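Local coordinates for nascent polypeptide-associated complex protein (Methanothermobacter marburgensis, PDB 1TR8) that probably contacts nascent polypeptide chains as they emerge from the ribosome, and forms a homodimer that binds ribosomal RNA, at residues I31-V36 with Q48-K52. Sequence-based numbering, arbitrary orientation.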
loop_
_atom_site.group_PDB
_atom_site.type_symbol
_atom_site.label_atom_id
_atom_site.label_comp_id
_atom_site.label_asym_id
_atom_site.label_seq_id
_atom_site.Cartn_x
_atom_site.Cartn_y
_atom_site.Cartn_z
ATOM N N ILE A 31 -10.266 -1.963 9.046
ATOM C CA ILE A 31 -10.731 -2.604 10.270
ATOM C C ILE A 31 -9.667 -2.539 11.351
ATOM O O ILE A 31 -8.606 -3.160 11.231
ATOM C CB ILE A 31 -11.099 -4.071 10.001
ATOM C CG1 ILE A 31 -12.000 -4.151 8.771
ATOM C CG2 ILE A 31 -11.814 -4.645 11.218
ATOM C CD1 ILE A 31 -12.419 -5.548 8.410
ATOM N N LYS A 32 -9.988 -1.875 12.451
ATOM C CA LYS A 32 -9.047 -1.723 13.559
ATOM C C LYS A 32 -9.127 -2.865 14.575
ATOM O O LYS A 32 -10.195 -3.352 14.899
ATOM C CB LYS A 32 -9.249 -0.378 14.260
ATOM C CG LYS A 32 -8.627 0.781 13.484
ATOM C CD LYS A 32 -9.543 1.999 13.383
ATOM C CE LYS A 32 -9.413 2.674 12.009
ATOM N NZ LYS A 32 -10.241 3.926 11.846
ATOM N N ASN A 33 -7.965 -3.345 14.999
ATOM C CA ASN A 33 -7.880 -4.416 15.970
ATOM C C ASN A 33 -8.896 -5.517 15.681
ATOM O O ASN A 33 -9.719 -5.880 16.522
ATOM C CB ASN A 33 -8.051 -3.849 17.383
ATOM C CG ASN A 33 -6.890 -2.944 17.783
ATOM O OD1 ASN A 33 -7.083 -1.770 18.127
ATOM N ND2 ASN A 33 -5.673 -3.484 17.719
ATOM N N PRO A 34 -8.830 -6.055 14.475
ATOM C CA PRO A 34 -9.685 -7.156 14.100
ATOM C C PRO A 34 -9.269 -8.464 14.734
ATOM O O PRO A 34 -8.136 -8.604 15.210
ATOM C CB PRO A 34 -9.469 -7.230 12.591
ATOM C CG PRO A 34 -8.119 -6.713 12.391
ATOM C CD PRO A 34 -7.944 -5.641 13.376
ATOM N N LYS A 35 -10.193 -9.415 14.736
ATOM C CA LYS A 35 -9.868 -10.807 14.977
ATOM C C LYS A 35 -9.604 -11.482 13.623
ATOM O O LYS A 35 -10.352 -11.293 12.662
ATOM C CB LYS A 35 -11.018 -11.488 15.715
ATOM C CG LYS A 35 -10.817 -12.986 15.826
ATOM C CD LYS A 35 -11.268 -13.549 17.170
ATOM C CE LYS A 35 -10.616 -14.915 17.355
ATOM N NZ LYS A 35 -9.544 -15.118 16.306
ATOM N N VAL A 36 -8.513 -12.233 13.534
ATOM C CA VAL A 36 -8.094 -12.808 12.267
ATOM C C VAL A 36 -7.723 -14.286 12.400
ATOM O O VAL A 36 -6.960 -14.674 13.279
ATOM C CB VAL A 36 -6.891 -12.056 11.656
ATOM C CG1 VAL A 36 -6.501 -12.676 10.326
ATOM C CG2 VAL A 36 -7.178 -10.569 11.498
ATOM N N GLN A 48 -9.790 -15.006 7.351
ATOM C CA GLN A 48 -11.045 -14.476 7.885
ATOM C C GLN A 48 -10.756 -13.367 8.891
ATOM O O GLN A 48 -10.113 -13.592 9.916
ATOM C CB GLN A 48 -11.875 -15.540 8.582
ATOM C CG GLN A 48 -12.412 -16.607 7.680
ATOM C CD GLN A 48 -13.628 -17.307 8.268
ATOM O OE1 GLN A 48 -14.634 -17.476 7.578
ATOM N NE2 GLN A 48 -13.567 -17.652 9.550
ATOM N N VAL A 49 -11.386 -12.227 8.639
ATOM C CA VAL A 49 -11.113 -10.968 9.316
ATOM C C VAL A 49 -12.427 -10.395 9.786
ATOM O O VAL A 49 -13.289 -10.041 8.993
ATOM C CB VAL A 49 -10.490 -9.932 8.379
ATOM C CG1 VAL A 49 -10.215 -8.624 9.128
ATOM C CG2 VAL A 49 -9.224 -10.458 7.802
ATOM N N THR A 50 -12.547 -10.292 11.098
ATOM C CA THR A 50 -13.749 -9.805 11.732
ATOM C C THR A 50 -13.417 -8.594 12.599
ATOM O O THR A 50 -12.466 -8.598 13.379
ATOM C CB THR A 50 -14.335 -10.937 12.576
ATOM O OG1 THR A 50 -14.657 -12.037 11.711
ATOM C CG2 THR A 50 -15.646 -10.528 13.219
ATOM N N GLY A 51 -14.220 -7.556 12.438
ATOM C CA GLY A 51 -14.119 -6.364 13.264
ATOM C C GLY A 51 -15.038 -5.305 12.698
ATOM O O GLY A 51 -15.739 -5.542 11.728
ATOM N N LYS A 52 -15.066 -4.146 13.336
ATOM C CA LYS A 52 -15.885 -3.049 12.862
ATOM C C LYS A 52 -15.134 -2.298 11.763
ATOM O O LYS A 52 -13.947 -1.972 11.887
ATOM C CB LYS A 52 -16.317 -2.164 14.035
ATOM C CG LYS A 52 -17.043 -2.984 15.113
ATOM C CD LYS A 52 -17.897 -2.151 16.064
ATOM C CE LYS A 52 -19.393 -2.151 15.694
ATOM N NZ LYS A 52 -19.685 -1.442 14.399
#
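K35 and T50 form an antiparallel hydrogen-bonded pair in which each backbone N donates to the other's carbonyl: K35 N reaches T50 O at 2.8 Å, and T50 N reaches K35 O at 2.9 Å in a nearly straight bond (173°). The next pair, V36 with V49, is non-hydrogen-bonded; here V36 CA lies 3.2 Å from Q48 O and V49 CA 3.4 Å from K35 O, both CA-H...O contacts.

The apolar side of this hairpin end is gathered round V49. With its CG1 anti to the backbone N (chi1 -180°), that methyl meets P34 CB at 3.8 Å and I31 CD1 at 3.9 Å, while CG2 faces V36 CG2 more loosely. I31 arrives from the preceding strand, its side chain slanting across that of V49; its CG2 branch rests on the backbone instead, 3.5 Å from G51 CA. The same methyl lies equally close, 3.5 Å, to K52 O, so it sits against the backbone of both residues. On the opposite face, K35 and T50 stand side by side, but their polar ends turn elsewhere: K35 NZ to a salt bridge with D13, T50 OG1 to a hydrogen bond with T46 OG1 of the second subunit.

Between I31 and K35 the chain passes from one three-stranded antiparallel sheet of the NAC domain to the other. V20 of strand 19-23 packs against both P34 and V49, strand 12-14 flanks strand 35-41, and beyond strand 44-51 a strand of the second subunit continues the sheet across the dimer interface.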